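Local coordinates for cell wall mannoprotein 1 (Neosartorya fumigata, PDB 5J5L), which binds arachidonic acid inside a bundle of helices and is probably a cell-wall antigen recognised by the host's antibody response, at residues A55-S66 against A120-D129; L104-D115 against D141-S152. All coordinates share one frame; numbering follows the deposited sequence. Where two conformers were deposited one is given.

Interaction 1. Residues A55-S66 against A120-D129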
loop_
_atom_site.group_PDB
_atom_site.type_symbol
_atom_site.label_atom_id
_atom_site.label_comp_id
_atom_site.label_asym_id
_atom_site.label_seq_id
_atom_site.Cartn_x
_atom_site.Cartn_y
_atom_site.Cartn_z
ATOM N N ALA A 55 -0.422 11.839 9.384
ATOM C CA ALA A 55 0.604 11.389 10.330
ATOM C C ALA A 55 1.595 12.513 10.616
ATOM O O ALA A 55 1.976 12.722 11.779
ATOM C CB ALA A 55 1.343 10.175 9.785
ATOM N N LYS A 56 1.997 13.234 9.567
ATOM C CA LYS A 56 2.903 14.386 9.737
ATOM C C LYS A 56 2.295 15.479 10.606
ATOM O O LYS A 56 3.025 16.237 11.255
ATOM C CB LYS A 56 3.310 14.976 8.390
ATOM C CG LYS A 56 4.273 14.099 7.614
ATOM C CD LYS A 56 4.784 14.833 6.389
ATOM C CE LYS A 56 5.619 13.928 5.505
ATOM N NZ LYS A 56 5.967 14.618 4.232
ATOM N N ALA A 57 0.968 15.557 10.632
ATOM C CA ALA A 57 0.267 16.557 11.436
ATOM C C ALA A 57 -0.015 16.116 12.882
ATOM O O ALA A 57 -0.612 16.877 13.648
ATOM C CB ALA A 57 -1.033 16.942 10.743
ATOM N N THR A 58 0.454 14.932 13.267
ATOM C CA THR A 58 0.056 14.283 14.520
ATOM C C THR A 58 1.194 14.276 15.558
ATOM O O THR A 58 2.367 14.139 15.197
ATOM C CB THR A 58 -0.434 12.853 14.220
ATOM O OG1 THR A 58 -1.620 12.933 13.429
ATOM C CG2 THR A 58 -0.752 12.090 15.497
ATOM N N SER A 59 0.840 14.461 16.837
ATOM C CA SER A 59 1.813 14.472 17.934
ATOM C C SER A 59 2.205 13.066 18.374
ATOM O O SER A 59 1.483 12.094 18.114
ATOM C CB SER A 59 1.247 15.217 19.153
ATOM O OG SER A 59 0.944 16.562 18.836
ATOM N N ALA A 60 3.340 12.967 19.065
ATOM C CA ALA A 60 3.809 11.686 19.611
ATOM C C ALA A 60 2.631 10.912 20.197
ATOM O O ALA A 60 1.881 11.434 21.034
ATOM C CB ALA A 60 4.862 11.918 20.685
ATOM N N LEU A 61 2.478 9.672 19.764
ATOM C CA LEU A 61 1.300 8.897 20.093
ATOM C C LEU A 61 1.386 8.330 21.501
ATOM O O LEU A 61 2.458 7.934 21.964
ATOM C CB LEU A 61 1.137 7.753 19.090
ATOM C CG LEU A 61 0.893 8.160 17.630
ATOM C CD1 LEU A 61 0.876 6.938 16.729
ATOM C CD2 LEU A 61 -0.400 8.947 17.470
ATOM N N SER A 62 0.251 8.282 22.190
ATOM C CA SER A 62 0.151 7.522 23.436
ATOM C C SER A 62 0.550 6.057 23.173
ATOM O O SER A 62 0.629 5.624 22.010
ATOM C CB SER A 62 -1.283 7.599 23.967
ATOM O OG SER A 62 -2.164 6.846 23.154
ATOM N N ALA A 63 0.806 5.295 24.233
ATOM C CA ALA A 63 1.157 3.881 24.078
ATOM C C ALA A 63 0.051 3.096 23.373
ATOM O O ALA A 63 0.322 2.318 22.467
ATOM C CB ALA A 63 1.464 3.241 25.419
ATOM N N ALA A 64 -1.194 3.302 23.797
ATOM C CA ALA A 64 -2.327 2.589 23.202
ATOM C C ALA A 64 -2.514 2.980 21.737
ATOM O O ALA A 64 -2.742 2.123 20.881
ATOM C CB ALA A 64 -3.600 2.852 23.998
ATOM N N ASP A 65 -2.397 4.269 21.441
ATOM C CA ASP A 65 -2.548 4.734 20.054
ATOM C C ASP A 65 -1.413 4.255 19.151
ATOM O O ASP A 65 -1.637 3.907 17.989
ATOM C CB ASP A 65 -2.671 6.260 19.988
ATOM C CG ASP A 65 -4.020 6.775 20.493
ATOM O OD1 ASP A 65 -4.967 5.980 20.658
ATOM O OD2 ASP A 65 -4.151 7.997 20.713
ATOM N N SER A 66 -0.197 4.261 19.679
ATOM C CA SER A 66 0.940 3.713 18.973
ATOM C C SER A 66 0.703 2.239 18.621
ATOM O O SER A 66 0.945 1.811 17.479
ATOM C CB SER A 66 2.200 3.870 19.814
ATOM O OG SER A 66 3.332 3.418 19.101
ATOM N N ALA A 120 6.685 8.289 8.347
ATOM C CA ALA A 120 5.906 9.255 9.120
ATOM C C ALA A 120 5.275 8.615 10.368
ATOM O O ALA A 120 5.211 9.242 11.432
ATOM C CB ALA A 120 4.840 9.904 8.247
ATOM N N LEU A 121 4.849 7.361 10.249
ATOM C CA LEU A 121 4.256 6.640 11.382
ATOM C C LEU A 121 5.335 6.235 12.381
ATOM O O LEU A 121 5.130 6.308 13.596
ATOM C CB LEU A 121 3.495 5.400 10.912
ATOM C CG LEU A 121 2.259 5.661 10.052
ATOM C CD1 LEU A 121 1.705 4.337 9.571
ATOM C CD2 LEU A 121 1.219 6.479 10.786
ATOM N N GLN A 122 6.497 5.843 11.880
ATOM C CA GLN A 122 7.631 5.559 12.766
ATOM C C GLN A 122 7.957 6.778 13.608
ATOM O O GLN A 122 8.340 6.637 14.765
ATOM C CB GLN A 122 8.872 5.141 11.978
ATOM C CG GLN A 122 8.778 3.745 11.383
ATOM C CD GLN A 122 9.978 3.388 10.528
ATOM O OE1 GLN A 122 11.130 3.579 10.933
ATOM N NE2 GLN A 122 9.708 2.852 9.321
ATOM N N ASP A 123 7.796 7.973 13.033
ATOM C CA ASP A 123 8.239 9.201 13.709
ATOM C C ASP A 123 7.413 9.481 14.964
ATOM O O ASP A 123 7.929 10.042 15.939
ATOM C CB ASP A 123 8.201 10.409 12.747
ATOM C CG ASP A 123 9.464 10.507 11.848
ATOM O OD1 ASP A 123 10.523 9.932 12.197
ATOM O OD2 ASP A 123 9.388 11.178 10.792
ATOM N N ILE A 124 6.150 9.058 14.949
ATOM C CA ILE A 124 5.218 9.323 16.047
ATOM C C ILE A 124 4.916 8.121 16.946
ATOM O O ILE A 124 4.291 8.268 17.998
ATOM C CB ILE A 124 3.912 9.965 15.532
ATOM C CG1 ILE A 124 3.162 9.026 14.580
ATOM C CG2 ILE A 124 4.228 11.302 14.869
ATOM C CD1 ILE A 124 1.826 9.582 14.145
ATOM N N ALA A 125 5.370 6.945 16.547
ATOM C CA ALA A 125 5.232 5.743 17.358
ATOM C C ALA A 125 6.198 5.726 18.551
ATOM O O ALA A 125 7.200 6.460 18.590
ATOM C CB ALA A 125 5.460 4.520 16.493
ATOM N N THR A 126 5.907 4.862 19.522
ATOM C CA THR A 126 6.844 4.603 20.606
ATOM C C THR A 126 8.136 3.991 20.047
ATOM O O THR A 126 8.167 3.459 18.930
ATOM C CB THR A 126 6.256 3.668 21.692
ATOM O OG1 THR A 126 6.014 2.371 21.134
ATOM C CG2 THR A 126 4.962 4.219 22.255
ATOM N N ALA A 127 9.213 4.098 20.820
ATOM C CA ALA A 127 10.508 3.598 20.373
ATOM C C ALA A 127 10.432 2.124 19.968
ATOM O O ALA A 127 10.946 1.735 18.921
ATOM C CB ALA A 127 11.557 3.795 21.453
ATOM N N THR A 128 9.770 1.316 20.789
ATOM C CA THR A 128 9.584 -0.102 20.482
ATOM C C THR A 128 8.735 -0.322 19.223
ATOM O O THR A 128 9.090 -1.120 18.347
ATOM C CB THR A 128 8.942 -0.833 21.674
ATOM O OG1 THR A 128 9.845 -0.799 22.778
ATOM C CG2 THR A 128 8.641 -2.293 21.327
ATOM N N ASP A 129 7.615 0.385 19.130
ATOM C CA ASP A 129 6.729 0.225 17.982
ATOM C C ASP A 129 7.390 0.668 16.673
ATOM O O ASP A 129 7.106 0.107 15.611
ATOM C CB ASP A 129 5.418 0.997 18.193
ATOM C CG ASP A 129 4.468 0.304 19.163
ATOM O OD1 ASP A 129 4.684 -0.880 19.495
ATOM O OD2 ASP A 129 3.495 0.955 19.611
HETATM O O HOH W 1 5.029 11.984 11.246
HETATM O O HOH W 2 4.897 7.931 20.829
HETATM O O HOH W 3 2.824 0.968 22.357
#
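Ser-66 OG is gripped from two directions. It donates to Asp-129 OD2, 2.5 Å away, on the lone pair facing away from the other carboxylate oxygen, and it accepts from Thr-126 N at 3.0 Å with a nearly straight N-H...O angle of 169°. These bonds tie the N-terminal end of helix 63-89 to that of helix 127-150 at one end of the all-helical bundle, beside the connections that lead into them: residues 57-62 join helix 31-56 to helix 63-89, and the turn after helix 100-124 leads into helix 127-150. Ser-66 points OG anti to its backbone N (chi1 -176°), which carries the hydroxyl out of the first turn of its helix to the start of the other. Both helices have an N-cap of the same kind, Ser-62 OG accepting from Asp-65 N and Thr-126 OG1 from Asp-129 N. Thr-126 OG1 thus caps its own helix, while its backbone N and CG2 meet Ser-66. A water donates to both Ala-63 O and Asp-129 OD2, adding a second link at this carboxylate.

The one backbone-to-backbone hydrogen bond between the segments runs from Leu-61 N to Ile-124 O, 2.9 Å. Beside it, Leu-61 CD1 lies against Ile-124 CG1 at 3.8 Å, the side chains crossing obliquely. Ile-124 has CG1 between its backbone N and carbonyl carbon (chi1 63°), which sets CD1 against both Leu-61 CD1 and Thr-58 CG2; the Ile-124 side chain also touches Ile-6 of helix 3-26. Thr-58 OG1 bonds back to Asp-54 O, leaving its methyl for this apolar contact. Deeper in the bundle, Ala-55 CB approaches both Ala-120 CB and Leu-121 CD2 at 3.8 Å.

Interaction 2. Residues L104-D115 against D141-S152; sequences LSDLNALQSKTD and DAAFSSAIAVFS. With ACD (arachidonic acid), chain B.
Gln-111 CB rests over one face of the Phe-144 ring, 3.9 Å from its centroid, a CH-pi contact. CG, anti to the backbone N (chi1 -176°), continues past CD2 of the same ring, and the extended chain brings CD to 3.6 Å from Phe-144 CB. The two side chains slide past each other in opposite directions, with amide and ring planes 20° apart. At the tip, OE1 touches Ile-148 CD1, while NE2 donates to Asp-141 OD1 at 3.2 Å; this bond is straight at the hydrogen and lies in the amide plane, but it meets the carboxylate from above its plane. Asp-115 OD1 comes to 2.4 Å from Asp-141 OD1, the carboxylate planes nearly perpendicular, close enough that one acid group probably holds a proton. Two waters join the amide to Ser-145 OG, one donating to OE1 and the other accepting from NE2.

Helices 104-115 and 141-150 run antiparallel, 162° between directions and 9.7 Å between axes, and they interlock knobs-into-holes: Gln-111 sits among Asp-141, Phe-144, Ser-145 and Ile-148, while Phe-144 enters the hole formed by Leu-107, Leu-110, Gln-111 and Thr-114. Ile-148 is the third knob; its CG2 packs on Leu-104 CD1 and its CG1 on Leu-107 CB.

The inward side lines the arachidonic acid pocket. Leu-107 divides its branches, CD1 reaching Ala-147 and Phe-151 while CD2 approaches ligand C12. Leu-110 CD1 lies 3.7 Å from C14, and Phe-144 CZ is 3.9 Å from C19 near the methyl end of the lipid. Thr-114 OG1 donates to Leu-110 O, which satisfies the hydroxyl close to C20. Toward the carboxylate end of the lipid, Asp-106 OD2, hydrogen-bonded to Gln-38 NE2, stands 3.3 Å from C8.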
loop_
_atom_site.group_PDB
_atom_site.type_symbol
_atom_site.label_atom_id
_atom_site.label_comp_id
_atom_site.label_asym_id
_atom_site.label_seq_id
_atom_site.Cartn_x
_atom_site.Cartn_y
_atom_site.Cartn_z
ATOM N N LEU A 104 4.353 -1.102 -13.757
ATOM C CA LEU A 104 5.668 -0.791 -13.191
ATOM C C LEU A 104 5.659 0.608 -12.594
ATOM O O LEU A 104 6.140 0.808 -11.473
ATOM C CB LEU A 104 6.756 -0.934 -14.244
ATOM C CG LEU A 104 8.195 -0.770 -13.770
ATOM C CD1 LEU A 104 8.498 -1.784 -12.669
ATOM C CD2 LEU A 104 9.155 -0.939 -14.944
ATOM N N SER A 105 5.085 1.564 -13.316
ATOM C CA SER A 105 5.004 2.950 -12.832
ATOM C C SER A 105 4.243 3.010 -11.515
ATOM O O SER A 105 4.664 3.690 -10.557
ATOM C CB SER A 105 4.328 3.840 -13.875
ATOM O OG SER A 105 4.244 5.191 -13.439
ATOM N N ASP A 106 3.116 2.302 -11.475
ATOM C CA ASP A 106 2.278 2.223 -10.300
ATOM C C ASP A 106 3.028 1.587 -9.127
ATOM O O ASP A 106 2.990 2.109 -8.010
ATOM C CB ASP A 106 1.013 1.389 -10.569
ATOM C CG ASP A 106 -0.014 2.099 -11.440
ATOM O OD1 ASP A 106 0.147 3.287 -11.805
ATOM O OD2 ASP A 106 -1.027 1.422 -11.760
ATOM N N LEU A 107 3.726 0.489 -9.379
ATOM C CA LEU A 107 4.472 -0.192 -8.306
ATOM C C LEU A 107 5.518 0.730 -7.684
ATOM O O LEU A 107 5.628 0.794 -6.456
ATOM C CB LEU A 107 5.139 -1.455 -8.815
ATOM C CG LEU A 107 4.207 -2.639 -9.089
ATOM C CD1 LEU A 107 4.977 -3.693 -9.865
ATOM C CD2 LEU A 107 3.648 -3.215 -7.790
ATOM N N ASN A 108 6.266 1.436 -8.521
ATOM C CA ASN A 108 7.301 2.345 -8.009
ATOM C C ASN A 108 6.690 3.497 -7.210
ATOM O O ASN A 108 7.207 3.857 -6.142
ATOM C CB ASN A 108 8.165 2.851 -9.154
ATOM C CG ASN A 108 9.146 1.810 -9.634
ATOM O OD1 ASN A 108 9.850 1.195 -8.829
ATOM N ND2 ASN A 108 9.215 1.610 -10.948
ATOM N N ALA A 109 5.577 4.067 -7.701
ATOM C CA ALA A 109 4.868 5.129 -6.968
ATOM C C ALA A 109 4.350 4.640 -5.634
ATOM O O ALA A 109 4.502 5.304 -4.607
ATOM C CB ALA A 109 3.717 5.688 -7.798
ATOM N N LEU A 110 3.712 3.475 -5.642
ATOM C CA LEU A 110 3.149 2.921 -4.421
ATOM C C LEU A 110 4.210 2.576 -3.385
ATOM O O LEU A 110 4.007 2.824 -2.185
ATOM C CB LEU A 110 2.311 1.691 -4.748
ATOM C CG LEU A 110 0.970 2.012 -5.429
ATOM C CD1 LEU A 110 0.428 0.749 -6.092
ATOM C CD2 LEU A 110 -0.051 2.605 -4.463
ATOM N N GLN A 111 5.332 2.022 -3.835
ATOM C CA GLN A 111 6.420 1.736 -2.917
ATOM C C GLN A 111 6.919 3.050 -2.299
ATOM O O GLN A 111 7.102 3.125 -1.083
ATOM C CB GLN A 111 7.574 0.993 -3.565
ATOM C CG GLN A 111 8.630 0.656 -2.524
ATOM C CD GLN A 111 9.699 -0.289 -2.987
ATOM O OE1 GLN A 111 9.964 -0.433 -4.175
ATOM N NE2 GLN A 111 10.352 -0.923 -2.026
ATOM N N SER A 112 7.171 4.067 -3.125
ATOM C CA SER A 112 7.651 5.350 -2.611
ATOM C C SER A 112 6.692 5.943 -1.582
ATOM O O SER A 112 7.105 6.414 -0.491
ATOM C CB SER A 112 7.850 6.337 -3.768
ATOM O OG SER A 112 8.333 7.579 -3.296
ATOM N N LYS A 113 5.418 5.941 -1.936
ATOM C CA LYS A 113 4.391 6.556 -1.092
ATOM C C LYS A 113 4.179 5.754 0.199
ATOM O O LYS A 113 4.004 6.343 1.277
ATOM C CB LYS A 113 3.088 6.745 -1.871
ATOM C CG LYS A 113 3.189 7.765 -2.993
ATOM C CD LYS A 113 1.918 7.814 -3.823
ATOM C CE LYS A 113 2.082 8.771 -4.995
ATOM N NZ LYS A 113 2.397 10.157 -4.555
ATOM N N THR A 114 4.228 4.430 0.092
ATOM C CA THR A 114 4.094 3.557 1.272
ATOM C C THR A 114 5.311 3.722 2.203
ATOM O O THR A 114 5.171 3.779 3.434
ATOM C CB THR A 114 3.952 2.091 0.860
ATOM O OG1 THR A 114 2.792 1.957 0.031
ATOM C CG2 THR A 114 3.814 1.171 2.099
ATOM N N ASP A 115 6.497 3.816 1.618
ATOM C CA ASP A 115 7.701 4.046 2.421
ATOM C C ASP A 115 7.610 5.376 3.189
ATOM O O ASP A 115 8.015 5.460 4.362
ATOM C CB ASP A 115 8.945 4.009 1.536
ATOM C CG ASP A 115 9.291 2.607 1.066
ATOM O OD1 ASP A 115 8.681 1.652 1.587
ATOM O OD2 ASP A 115 10.164 2.456 0.185
ATOM N N ASP A 141 8.532 -3.775 1.612
ATOM C CA ASP A 141 9.492 -3.376 0.571
ATOM C C ASP A 141 10.039 -4.567 -0.231
ATOM O O ASP A 141 10.208 -4.477 -1.444
ATOM C CB ASP A 141 10.645 -2.565 1.177
ATOM C CG ASP A 141 10.237 -1.154 1.566
ATOM O OD1 ASP A 141 9.302 -0.589 0.958
ATOM O OD2 ASP A 141 10.860 -0.611 2.505
ATOM N N ALA A 142 10.313 -5.678 0.442
ATOM C CA ALA A 142 10.742 -6.897 -0.232
ATOM C C ALA A 142 9.696 -7.369 -1.238
ATOM O O ALA A 142 10.025 -7.780 -2.339
ATOM C CB ALA A 142 11.018 -7.999 0.774
ATOM N N ALA A 143 8.430 -7.325 -0.834
ATOM C CA ALA A 143 7.347 -7.753 -1.712
ATOM C C ALA A 143 7.216 -6.851 -2.951
ATOM O O ALA A 143 7.067 -7.337 -4.074
ATOM C CB ALA A 143 6.031 -7.826 -0.949
ATOM N N PHE A 144 7.308 -5.540 -2.740
ATOM C CA PHE A 144 7.337 -4.592 -3.849
ATOM C C PHE A 144 8.514 -4.891 -4.787
ATOM O O PHE A 144 8.354 -4.899 -6.009
ATOM C CB PHE A 144 7.460 -3.142 -3.342
ATOM C CG PHE A 144 6.147 -2.475 -3.038
ATOM C CD1 PHE A 144 5.227 -2.205 -4.046
ATOM C CD2 PHE A 144 5.868 -2.051 -1.747
ATOM C CE1 PHE A 144 4.039 -1.563 -3.754
ATOM C CE2 PHE A 144 4.672 -1.411 -1.454
ATOM C CZ PHE A 144 3.761 -1.178 -2.454
ATOM N N SER A 145 9.694 -5.119 -4.227
ATOM C CA SER A 145 10.898 -5.371 -5.041
ATOM C C SER A 145 10.702 -6.593 -5.923
ATOM O O SER A 145 11.104 -6.603 -7.078
ATOM C CB SER A 145 12.142 -5.560 -4.182
ATOM O OG SER A 145 12.378 -4.399 -3.387
ATOM N N SER A 146 10.090 -7.639 -5.377
ATOM C CA SER A 146 9.837 -8.837 -6.160
ATOM C C SER A 146 8.866 -8.532 -7.333
ATOM O O SER A 146 9.124 -8.898 -8.469
ATOM C CB SER A 146 9.324 -9.949 -5.236
ATOM O OG SER A 146 9.046 -11.127 -5.950
ATOM N N ALA A 147 7.751 -7.871 -7.055
ATOM C CA ALA A 147 6.796 -7.525 -8.116
ATOM C C ALA A 147 7.407 -6.619 -9.173
ATOM O O ALA A 147 7.196 -6.815 -10.364
ATOM C CB ALA A 147 5.541 -6.906 -7.530
ATOM N N ILE A 148 8.177 -5.633 -8.731
ATOM C CA ILE A 148 8.901 -4.757 -9.667
ATOM C C ILE A 148 9.844 -5.538 -10.564
ATOM O O ILE A 148 9.906 -5.302 -11.777
ATOM C CB ILE A 148 9.627 -3.616 -8.905
ATOM C CG1 ILE A 148 8.599 -2.619 -8.340
ATOM C CG2 ILE A 148 10.634 -2.906 -9.802
ATOM C CD1 ILE A 148 9.142 -1.749 -7.224
ATOM N N ALA A 149 10.587 -6.486 -9.988
ATOM C CA ALA A 149 11.486 -7.319 -10.768
ATOM C C ALA A 149 10.717 -8.109 -11.804
ATOM O O ALA A 149 11.154 -8.235 -12.933
ATOM C CB ALA A 149 12.271 -8.256 -9.867
ATOM N N VAL A 150 9.563 -8.648 -11.417
ATOM C CA VAL A 150 8.729 -9.393 -12.357
ATOM C C VAL A 150 8.296 -8.522 -13.547
ATOM O O VAL A 150 8.362 -8.981 -14.696
ATOM C CB VAL A 150 7.487 -10.010 -11.661
ATOM C CG1 VAL A 150 6.492 -10.534 -12.686
ATOM C CG2 VAL A 150 7.912 -11.130 -10.720
ATOM N N PHE A 151 7.886 -7.283 -13.276
ATOM C CA PHE A 151 7.355 -6.375 -14.305
ATOM C C PHE A 151 8.414 -5.493 -14.978
ATOM O O PHE A 151 8.075 -4.599 -15.756
ATOM C CB PHE A 151 6.201 -5.549 -13.752
ATOM C CG PHE A 151 4.937 -6.346 -13.607
ATOM C CD1 PHE A 151 4.182 -6.658 -14.726
ATOM C CD2 PHE A 151 4.551 -6.849 -12.377
ATOM C CE1 PHE A 151 3.029 -7.417 -14.620
ATOM C CE2 PHE A 151 3.397 -7.619 -12.257
ATOM C CZ PHE A 151 2.639 -7.900 -13.379
ATOM N N SER A 152 9.686 -5.742 -14.690
ATOM C CA SER A 152 10.767 -5.084 -15.434
ATOM C C SER A 152 11.796 -6.093 -15.928
ATOM O O SER A 152 11.438 -7.118 -16.510
ATOM C CB SER A 152 11.434 -4.001 -14.589
ATOM O OG SER A 152 11.838 -4.479 -13.322
HETATM C C1 ACD B . -6.490 -4.938 -13.808
HETATM C C2 ACD B . -5.209 -4.141 -13.750
HETATM C C3 ACD B . -4.228 -4.663 -14.780
HETATM C C4 ACD B . -3.070 -3.681 -14.970
HETATM C C5 ACD B . -3.599 -2.302 -15.289
HETATM C C6 ACD B . -3.362 -1.195 -14.562
HETATM C C7 ACD B . -2.463 -1.153 -13.352
HETATM C C8 ACD B . -3.238 -1.070 -12.047
HETATM C C9 ACD B . -2.849 -1.670 -10.910
HETATM C C10 ACD B . -1.625 -2.556 -10.758
HETATM C C11 ACD B . -0.466 -1.793 -10.171
HETATM C C12 ACD B . 0.109 -2.011 -8.980
HETATM C C13 ACD B . -0.290 -3.044 -7.946
HETATM C C14 ACD B . -1.306 -2.356 -7.053
HETATM C C15 ACD B . -1.454 -2.588 -5.744
HETATM C C16 ACD B . -0.610 -3.569 -4.979
HETATM C C17 ACD B . -0.710 -3.258 -3.493
HETATM C C18 ACD B . -0.030 -1.948 -3.139
HETATM C C19 ACD B . -0.002 -1.732 -1.645
HETATM C C20 ACD B . 0.062 -0.283 -1.237
HETATM O O1 ACD B . -6.522 -5.939 -13.081
HETATM O O2 ACD B . -7.444 -4.575 -14.523
HETATM O O HOH W 4 12.050 -2.002 -4.847
HETATM O O HOH W 5 13.158 -2.393 -1.556
#

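Overall arrangement
Both contacts use helices 100-124 and 127-150, with centres 25 Å apart; interaction 2 packs the two on each other, whereas interaction 1 sets their junction against that between helices 31-56 and 63-89. Interaction 1 lies about 19 Å from the centre of the chain and closes one end, where turns offer backbone N-H and carbonyl groups; polar bonds and bridging waters join it, alongside apolar packing centred on Ile-124 that supplies much of the buried surface. Interaction 2, about 10 Å from the centre, pairs two helices whose backbone N-H groups bond within each helix, and interlocking side chains do the joining. Its inward side meets the lipid; its polar bond and waters keep to the outer margin.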